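Local coordinates for protein minor fimbrium subunit Mfa5 (Porphyromonas gingivalis ATCC 33277, PDB 6TO1) that serves as an accessory subunit of the minor fimbriae, pili that mediate biofilm formation and adhesion to host cells and other oral bacteria, at residues Y530-R535 against Q566-P571. Sequence-based numbering, arbitrary orientation.
Sequences YGVIKR and QDFFLP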
ATOM      1  N   TYR A 530      -7.536  36.803 -19.446  1.00 24.16           N
ATOM      2  CA  TYR A 530      -7.854  37.565 -20.656  1.00 26.19           C
ATOM      3  C   TYR A 530      -9.351  37.677 -20.883  1.00 30.58           C
ATOM      4  O   TYR A 530     -10.082  36.694 -20.778  1.00 23.59           O
ATOM      5  CB  TYR A 530      -7.216  36.913 -21.914  1.00 22.68           C
ATOM      6  CG  TYR A 530      -5.716  36.854 -21.794  1.00 25.86           C
ATOM      7  CD1 TYR A 530      -4.912  37.890 -22.257  1.00 30.56           C
ATOM      8  CD2 TYR A 530      -5.099  35.792 -21.131  1.00 24.22           C
ATOM      9  CE1 TYR A 530      -3.546  37.857 -22.084  1.00 31.02           C
ATOM     10  CE2 TYR A 530      -3.748  35.752 -20.960  1.00 28.87           C
ATOM     11  CZ  TYR A 530      -2.970  36.775 -21.436  1.00 38.19           C
ATOM     12  OH  TYR A 530      -1.615  36.716 -21.260  1.00 35.68           O
ATOM     13  N   GLY A 531      -9.802  38.873 -21.264  1.00 22.00           N
ATOM     14  CA  GLY A 531     -11.179  39.093 -21.631  1.00 22.16           C
ATOM     15  C   GLY A 531     -11.303  39.505 -23.090  1.00 24.85           C
ATOM     16  O   GLY A 531     -10.330  39.480 -23.853  1.00 23.38           O
ATOM     17  N   VAL A 532     -12.539  39.827 -23.469  1.00 21.40           N
ATOM     18  CA  VAL A 532     -12.839  40.283 -24.820  1.00 25.36           C
ATOM     19  C   VAL A 532     -13.797  41.458 -24.762  1.00 27.88           C
ATOM     20  O   VAL A 532     -14.521  41.656 -23.788  1.00 24.25           O
ATOM     21  CB  VAL A 532     -13.453  39.181 -25.699  1.00 21.24           C
ATOM     22  CG1 VAL A 532     -12.502  38.018 -25.856  1.00 25.47           C
ATOM     23  CG2 VAL A 532     -14.796  38.716 -25.139  1.00 24.36           C
ATOM     24  N   ILE A 533     -13.805  42.242 -25.844  1.00 27.26           N
ATOM     25  CA  ILE A 533     -14.797  43.288 -26.043  1.00 25.22           C
ATOM     26  C   ILE A 533     -15.365  43.099 -27.435  1.00 29.74           C
ATOM     27  O   ILE A 533     -14.628  43.162 -28.426  1.00 24.32           O
ATOM     28  CB  ILE A 533     -14.209  44.698 -25.851  1.00 28.15           C
ATOM     29  CG1 ILE A 533     -13.912  44.892 -24.367  1.00 24.00           C
ATOM     30  CG2 ILE A 533     -15.182  45.781 -26.356  1.00 26.43           C
ATOM     31  CD1 ILE A 533     -13.109  46.140 -23.991  1.00 23.27           C
ATOM     32  N   LYS A 534     -16.647  42.775 -27.500  1.00 22.79           N
ATOM     33  CA  LYS A 534     -17.340  42.576 -28.750  1.00 22.26           C
ATOM     34  C   LYS A 534     -17.995  43.901 -29.139  1.00 20.39           C
ATOM     35  O   LYS A 534     -18.518  44.615 -28.278  1.00 23.32           O
ATOM     36  CB  LYS A 534     -18.400  41.499 -28.611  1.00 27.86           C
ATOM     37  CG  LYS A 534     -17.835  40.144 -28.226  1.00 31.95           C
ATOM     38  CD  LYS A 534     -18.901  39.079 -28.318  1.00 34.96           C
ATOM     39  CE  LYS A 534     -19.263  38.508 -26.950  1.00 43.74           C
ATOM     40  NZ  LYS A 534     -20.108  37.269 -27.103  1.00 44.46           N
ATOM     41  N   ARG A 535     -17.931  44.225 -30.427  1.00 24.47           N
ATOM     42  CA  ARG A 535     -18.606  45.393 -30.991  1.00 25.17           C
ATOM     43  C   ARG A 535     -19.736  44.908 -31.886  1.00 21.48           C
ATOM     44  O   ARG A 535     -19.520  44.072 -32.771  1.00 28.92           O
ATOM     45  CB  ARG A 535     -17.604  46.244 -31.770  1.00 23.95           C
ATOM     46  CG  ARG A 535     -16.506  46.797 -30.876  1.00 19.82           C
ATOM     47  CD  ARG A 535     -15.602  47.782 -31.632  1.00 24.31           C
ATOM     48  NE  ARG A 535     -14.677  47.070 -32.510  1.00 23.11           N
ATOM     49  CZ  ARG A 535     -13.577  47.597 -33.030  1.00 28.00           C
ATOM     50  NH1 ARG A 535     -13.266  48.870 -32.797  1.00 28.72           N
ATOM     51  NH2 ARG A 535     -12.782  46.850 -33.779  1.00 31.64           N
ATOM     52  N   GLN A 566     -20.545  41.286 -36.151  1.00 25.54           N
ATOM     53  CA  GLN A 566     -19.866  41.606 -34.907  1.00 26.94           C
ATOM     54  C   GLN A 566     -18.364  41.421 -35.083  1.00 27.90           C
ATOM     55  O   GLN A 566     -17.913  40.572 -35.854  1.00 32.48           O
ATOM     56  CB  GLN A 566     -20.419  40.722 -33.789  1.00 33.01           C
ATOM     57  CG  GLN A 566     -19.703  40.846 -32.480  1.00 33.37           C
ATOM     58  CD  GLN A 566     -18.923  39.588 -32.145  1.00 45.37           C
ATOM     59  OE1 GLN A 566     -19.476  38.490 -32.093  1.00 48.79           O
ATOM     60  NE2 GLN A 566     -17.630  39.745 -31.921  1.00 43.20           N
ATOM     61  N   ASP A 567     -17.581  42.276 -34.425  1.00 26.69           N
ATOM     62  CA  ASP A 567     -16.132  42.124 -34.432  1.00 31.30           C
ATOM     63  C   ASP A 567     -15.608  42.355 -33.018  1.00 36.83           C
ATOM     64  O   ASP A 567     -16.361  42.683 -32.098  1.00 31.90           O
ATOM     65  CB  ASP A 567     -15.442  43.046 -35.456  1.00 24.69           C
ATOM     66  CG  ASP A 567     -15.647  44.544 -35.186  1.00 40.83           C
ATOM     67  OD1 ASP A 567     -15.779  44.961 -34.032  1.00 36.82           O
ATOM     68  OD2 ASP A 567     -15.642  45.324 -36.154  1.00 37.09           O
ATOM     69  N   PHE A 568     -14.305  42.178 -32.843  1.00 27.59           N
ATOM     70  CA  PHE A 568     -13.667  42.345 -31.554  1.00 26.28           C
ATOM     71  C   PHE A 568     -12.790  43.581 -31.553  1.00 32.75           C
ATOM     72  O   PHE A 568     -12.244  43.976 -32.589  1.00 32.78           O
ATOM     73  CB  PHE A 568     -12.814  41.127 -31.197  1.00 31.09           C
ATOM     74  CG  PHE A 568     -13.615  39.910 -30.925  1.00 28.59           C
ATOM     75  CD1 PHE A 568     -13.886  39.009 -31.933  1.00 31.94           C
ATOM     76  CD2 PHE A 568     -14.127  39.664 -29.658  1.00 31.41           C
ATOM     77  CE1 PHE A 568     -14.634  37.876 -31.697  1.00 33.31           C
ATOM     78  CE2 PHE A 568     -14.885  38.518 -29.423  1.00 26.07           C
ATOM     79  CZ  PHE A 568     -15.133  37.624 -30.448  1.00 36.51           C
ATOM     80  N   PHE A 569     -12.652  44.160 -30.366  1.00 24.87           N
ATOM     81  CA  PHE A 569     -11.829  45.329 -30.110  1.00 28.56           C
ATOM     82  C   PHE A 569     -10.570  44.912 -29.374  1.00 38.77           C
ATOM     83  O   PHE A 569     -10.642  44.185 -28.378  1.00 31.35           O
ATOM     84  CB  PHE A 569     -12.587  46.362 -29.267  1.00 24.71           C
ATOM     85  CG  PHE A 569     -11.703  47.417 -28.632  1.00 38.75           C
ATOM     86  CD1 PHE A 569     -11.314  48.543 -29.344  1.00 36.09           C
ATOM     87  CD2 PHE A 569     -11.279  47.287 -27.316  1.00 26.47           C
ATOM     88  CE1 PHE A 569     -10.506  49.512 -28.760  1.00 36.87           C
ATOM     89  CE2 PHE A 569     -10.464  48.241 -26.730  1.00 42.04           C
ATOM     90  CZ  PHE A 569     -10.084  49.366 -27.449  1.00 40.04           C
ATOM     91  N   LEU A 570      -9.428  45.413 -29.834  1.00 30.09           N
ATOM     92  CA  LEU A 570      -8.145  45.195 -29.173  1.00 31.26           C
ATOM     93  C   LEU A 570      -7.500  46.535 -28.858  1.00 38.68           C
ATOM     94  O   LEU A 570      -7.219  47.315 -29.781  1.00 44.01           O
ATOM     95  CB  LEU A 570      -7.244  44.349 -30.070  1.00 41.99           C
ATOM     96  CG  LEU A 570      -6.169  43.523 -29.382  1.00 41.94           C
ATOM     97  CD1 LEU A 570      -6.782  42.518 -28.424  1.00 39.49           C
ATOM     98  CD2 LEU A 570      -5.308  42.815 -30.418  1.00 51.30           C
ATOM     99  N   PRO A 571      -7.248  46.852 -27.607  1.00 31.57           N
ATOM    100  CA  PRO A 571      -6.661  48.149 -27.265  1.00 39.23           C
ATOM    101  C   PRO A 571      -5.175  48.152 -27.600  1.00 43.48           C
ATOM    102  O   PRO A 571      -4.608  47.148 -28.029  1.00 48.14           O
ATOM    103  CB  PRO A 571      -6.907  48.253 -25.763  1.00 42.58           C
ATOM    104  CG  PRO A 571      -6.841  46.811 -25.310  1.00 32.54           C
ATOM    105  CD  PRO A 571      -7.318  45.953 -26.434  1.00 35.14           C
TER
HETATM  106  O   HOH W   1     -11.741  41.711 -27.683  1.00 24.73           O
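The Q566 side chain crosses that of K534 obliquely, its NE2 3.7 Å from K534 CG, while the K534 ammonium leads off to a salt bridge with D476. Q566 NE2 gives a weak bond to D567 O and lies over one face of the F568 ring, near its rim. At D567 the backbones pair both ways with R535: R535 N gives a nearly straight bond (176°) to D567 O, and D567 N returns one to R535 O. D567 CG sits in the crowded position between the backbone N and the carbonyl carbon (chi1 62°), and OD1 meets R535 NE at 2.8 Å in a salt bridge, on the syn side but tilted from both planes. D567 OD2 turns to Y537, and R535 NH1 to the carbonyl of P597. This is antiparallel pairing of strand 565-568 with strand 530-539, which also runs parallel to strand 634-643 in the mixed sheet they share. F568 lies alongside K534, F568 CE2 3.6 Å from K534 CG, and reaches V532 CB; F568 O takes a weak bond from R535 NH2. F569 N then bonds I533 O at 2.9 Å; F569 CB packs on I533 CG2 and over one face of the R535 guanidinium. A water bridges I533 N to F569 O.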